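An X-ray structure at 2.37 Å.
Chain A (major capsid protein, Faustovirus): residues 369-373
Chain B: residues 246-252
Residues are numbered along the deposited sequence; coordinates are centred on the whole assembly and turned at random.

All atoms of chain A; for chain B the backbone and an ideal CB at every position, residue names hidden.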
ATOM      1  N   ARG A 369      23.470  32.156   8.836  1.00 33.68           N
ATOM      2  CA  ARG A 369      22.052  32.477   8.752  1.00 35.10           C
ATOM      3  C   ARG A 369      21.241  31.207   8.942  1.00 35.70           C
ATOM      4  O   ARG A 369      21.547  30.173   8.339  1.00 35.27           O
ATOM      5  CB  ARG A 369      21.702  33.135   7.411  1.00 35.34           C
ATOM      6  CG  ARG A 369      20.212  33.374   7.225  1.00 37.21           C
ATOM      7  CD  ARG A 369      19.908  34.138   5.948  1.00 39.72           C
ATOM      8  NE  ARG A 369      18.469  34.237   5.719  1.00 42.02           N
ATOM      9  CZ  ARG A 369      17.906  35.037   4.819  1.00 43.21           C
ATOM     10  NH1 ARG A 369      18.659  35.820   4.060  1.00 43.05           N
ATOM     11  NH2 ARG A 369      16.587  35.058   4.683  1.00 43.70           N
ATOM     12  N   TYR A 370      20.217  31.284   9.785  1.00 35.72           N
ATOM     13  CA  TYR A 370      19.279  30.191  10.008  1.00 34.75           C
ATOM     14  C   TYR A 370      17.880  30.723   9.744  1.00 33.89           C
ATOM     15  O   TYR A 370      17.474  31.722  10.346  1.00 32.08           O
ATOM     16  CB  TYR A 370      19.388  29.644  11.434  1.00 34.90           C
ATOM     17  CG  TYR A 370      20.803  29.386  11.904  1.00 37.52           C
ATOM     18  CD1 TYR A 370      21.561  30.398  12.479  1.00 37.83           C
ATOM     19  CD2 TYR A 370      21.377  28.128  11.783  1.00 38.48           C
ATOM     20  CE1 TYR A 370      22.852  30.168  12.912  1.00 39.01           C
ATOM     21  CE2 TYR A 370      22.670  27.887  12.214  1.00 37.51           C
ATOM     22  CZ  TYR A 370      23.400  28.910  12.778  1.00 37.31           C
ATOM     23  OH  TYR A 370      24.685  28.678  13.211  1.00 35.40           O
ATOM     24  N   THR A 371      17.149  30.069   8.843  1.00 34.81           N
ATOM     25  CA  THR A 371      15.855  30.577   8.402  1.00 35.15           C
ATOM     26  C   THR A 371      14.834  29.453   8.337  1.00 36.60           C
ATOM     27  O   THR A 371      15.074  28.428   7.692  1.00 36.28           O
ATOM     28  CB  THR A 371      15.972  31.263   7.035  1.00 34.48           C
ATOM     29  OG1 THR A 371      16.719  32.480   7.171  1.00 34.01           O
ATOM     30  CG2 THR A 371      14.595  31.578   6.473  1.00 34.29           C
ATOM     31  N   THR A 372      13.698  29.653   9.002  1.00 38.70           N
ATOM     32  CA  THR A 372      12.568  28.738   8.955  1.00 37.21           C
ATOM     33  C   THR A 372      11.333  29.476   8.454  1.00 38.41           C
ATOM     34  O   THR A 372      11.276  30.709   8.456  1.00 38.02           O
ATOM     35  CB  THR A 372      12.275  28.124  10.331  1.00 35.03           C
ATOM     36  OG1 THR A 372      11.770  29.136  11.211  1.00 35.36           O
ATOM     37  CG2 THR A 372      13.538  27.522  10.931  1.00 35.08           C
ATOM     38  N   TYR A 373      10.336  28.704   8.025  1.00 37.82           N
ATOM     39  CA  TYR A 373       9.070  29.248   7.552  1.00 37.03           C
ATOM     40  C   TYR A 373       7.929  28.469   8.186  1.00 36.25           C
ATOM     41  O   TYR A 373       7.912  27.235   8.133  1.00 34.53           O
ATOM     42  CB  TYR A 373       8.969  29.186   6.024  1.00 36.61           C
ATOM     43  CG  TYR A 373      10.133  29.825   5.302  1.00 36.17           C
ATOM     44  CD1 TYR A 373      10.162  31.193   5.060  1.00 36.95           C
ATOM     45  CD2 TYR A 373      11.201  29.058   4.856  1.00 35.62           C
ATOM     46  CE1 TYR A 373      11.223  31.779   4.398  1.00 38.26           C
ATOM     47  CE2 TYR A 373      12.267  29.634   4.193  1.00 37.31           C
ATOM     48  CZ  TYR A 373      12.272  30.994   3.967  1.00 39.93           C
ATOM     49  OH  TYR A 373      13.333  31.572   3.308  1.00 43.16           O
TER
ATOM     50  N   UNK B 246      19.039  18.880  14.110  1.00 33.81           N
ATOM     51  CA  UNK B 246      19.997  19.273  13.069  1.00 35.43           C
ATOM     52  C   UNK B 246      20.193  20.774  12.971  1.00 38.43           C
ATOM     53  O   UNK B 246      21.212  21.213  12.418  1.00 40.36           O
ATOM     54  CB  UNK B 246      19.538  18.738  11.711  1.00 35.43           C
ATOM     55  N   UNK B 247      19.259  21.567  13.488  1.00 37.65           N
ATOM     56  CA  UNK B 247      19.363  23.016  13.399  1.00 36.42           C
ATOM     57  C   UNK B 247      20.483  23.535  14.290  1.00 38.55           C
ATOM     58  O   UNK B 247      20.703  23.034  15.396  1.00 38.57           O
ATOM     59  CB  UNK B 247      18.035  23.672  13.782  1.00 36.42           C
ATOM     60  N   UNK B 248      21.192  24.549  13.798  1.00 38.80           N
ATOM     61  CA  UNK B 248      22.176  25.217  14.626  1.00 38.74           C
ATOM     62  C   UNK B 248      21.540  25.823  15.863  1.00 39.63           C
ATOM     63  O   UNK B 248      20.376  26.227  15.858  1.00 40.42           O
ATOM     64  CB  UNK B 248      22.899  26.299  13.822  1.00 38.74           C
ATOM     65  N   UNK B 249      22.330  25.887  16.934  1.00 40.51           N
ATOM     66  CA  UNK B 249      21.804  26.347  18.215  1.00 41.62           C
ATOM     67  C   UNK B 249      21.225  27.764  18.218  1.00 43.14           C
ATOM     68  O   UNK B 249      20.273  27.989  18.986  1.00 44.87           O
ATOM     69  CB  UNK B 249      22.918  26.270  19.261  1.00 41.62           C
ATOM     70  N   UNK B 250      21.721  28.740  17.443  1.00 43.81           N
ATOM     71  CA  UNK B 250      21.159  30.101  17.548  1.00 42.93           C
ATOM     72  C   UNK B 250      19.662  30.203  17.283  1.00 42.27           C
ATOM     73  O   UNK B 250      19.050  31.192  17.702  1.00 42.45           O
ATOM     74  CB  UNK B 250      21.887  31.024  16.569  1.00 42.93           C
ATOM     75  N   UNK B 251      19.049  29.230  16.611  1.00 41.29           N
ATOM     76  CA  UNK B 251      17.625  29.286  16.296  1.00 40.21           C
ATOM     77  C   UNK B 251      16.812  28.277  17.091  1.00 40.80           C
ATOM     78  O   UNK B 251      15.580  28.235  16.948  1.00 40.38           O
ATOM     79  CB  UNK B 251      17.412  29.051  14.799  1.00 40.21           C
ATOM     80  N   UNK B 252      17.450  27.489  17.952  1.00 41.60           N
ATOM     81  CA  UNK B 252      16.793  26.377  18.627  1.00 41.11           C
ATOM     82  C   UNK B 252      16.268  26.829  19.985  1.00 42.27           C
ATOM     83  O   UNK B 252      17.020  27.376  20.803  1.00 41.95           O
ATOM     84  CB  UNK B 252      17.754  25.197  18.788  1.00 41.11           C
TER

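Chain A offers an extended strand whose side chains alternate: Tyr A370 and Thr A372 point toward chain B, while Thr A371 turns away and its OG1 accepts a hydrogen bond from Arg A369 NE (2.9 Å). The offering is largely apolar, a phenol ring and a methyl group.

Position 246 has nothing of the strand within 5.5 Å of its ideal CB, so chain A sets no rule there. It is Pro B246, which its phi of -80° allows.

At position 247 the CB points sideways and again finds no neighbour within reach. A short side chain would leave the strand untouched, whereas a long one, apolar or aromatic, could extend to the methyl of Thr A372; leucine, methionine or an aromatic would all be reasonable. The residue is Trp B247. Its indole reaches back to the strand, and Thr A372 CG2 lies over one face of the six-membered ring, 4.0 Å from the centroid, in a CH-pi contact. Its CH2 also comes within 3.5 Å of Thr A371 O.

Position 248 is the strictest. Its ideal CB points toward chain A and would sit 2.3 Å from Tyr A370 CE2, a clash with the ring where it stands. The backbone angles, -60/150, are open to any residue, so it is the neighbour and not the torsion that calls for glycine. Gly B248 lets its CA approach Tyr A370 CE2 to 3.6 Å.

Position 249 points away from the strand and opens a 3-10 segment; small polar residues would suit, among others. Ser B249 makes no contact with chain A, but its backbone O accepts a 3.0 Å hydrogen bond from the N of 252.

At position 250 the CB faces the tyrosine, 3.9 Å from Tyr A370 CE1. A compact apolar group fits, and a phi of -58° admits proline as well as alanine or valine. Pro B250 packs its CG 3.6 Å from Tyr A370 CE1.

Position 251 is the closest in register, its CA 6.6 Å from Tyr A370 CA. Its ideal CB points at the strand, 3.9 Å from Tyr A370 CB. Between the tyrosine and Thr A372 an aliphatic chain of medium length is favoured: isoleucine, leucine or methionine. Ile B251 extends CD1 to 3.8 Å from Tyr A370 CB and 3.9 Å from Thr A372 CG2.

Position 252 is out of reach and unconstrained by the strand; it is Val B252.

No hydrogen bond joins the stretches: the rule here is shape.

Chain B (246-252) PWGSPIV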
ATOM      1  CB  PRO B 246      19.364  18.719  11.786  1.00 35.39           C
ATOM      2  CG  PRO B 246      17.900  18.755  12.071  1.00 34.48           C
ATOM      3  CD  PRO B 246      17.752  18.442  13.540  1.00 33.55           C
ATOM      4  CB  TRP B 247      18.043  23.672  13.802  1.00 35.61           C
ATOM      5  CG  TRP B 247      16.960  23.534  12.781  1.00 35.59           C
ATOM      6  CD1 TRP B 247      15.909  22.664  12.808  1.00 35.72           C
ATOM      7  CD2 TRP B 247      16.823  24.292  11.574  1.00 33.81           C
ATOM      8  NE1 TRP B 247      15.124  22.836  11.694  1.00 34.43           N
ATOM      9  CE2 TRP B 247      15.664  23.829  10.920  1.00 34.42           C
ATOM     10  CE3 TRP B 247      17.568  25.319  10.984  1.00 32.32           C
ATOM     11  CZ2 TRP B 247      15.233  24.357   9.705  1.00 33.98           C
ATOM     12  CZ3 TRP B 247      17.138  25.841   9.779  1.00 33.12           C
ATOM     13  CH2 TRP B 247      15.981  25.360   9.152  1.00 34.17           C
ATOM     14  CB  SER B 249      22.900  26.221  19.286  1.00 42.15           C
ATOM     15  OG  SER B 249      24.077  26.909  18.910  1.00 44.07           O
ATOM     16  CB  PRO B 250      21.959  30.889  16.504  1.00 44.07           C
ATOM     17  CG  PRO B 250      23.261  30.206  16.465  1.00 44.81           C
ATOM     18  CD  PRO B 250      22.951  28.746  16.625  1.00 43.92           C
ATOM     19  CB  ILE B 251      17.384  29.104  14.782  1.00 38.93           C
ATOM     20  CG1 ILE B 251      16.094  29.805  14.346  1.00 37.44           C
ATOM     21  CG2 ILE B 251      17.353  27.624  14.414  1.00 38.62           C
ATOM     22  CD1 ILE B 251      15.911  29.875  12.844  1.00 35.71           C
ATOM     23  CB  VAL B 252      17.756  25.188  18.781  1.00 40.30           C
ATOM     24  CG1 VAL B 252      17.163  24.141  19.707  1.00 41.26           C
ATOM     25  CG2 VAL B 252      18.065  24.586  17.422  1.00 38.70           C
TER
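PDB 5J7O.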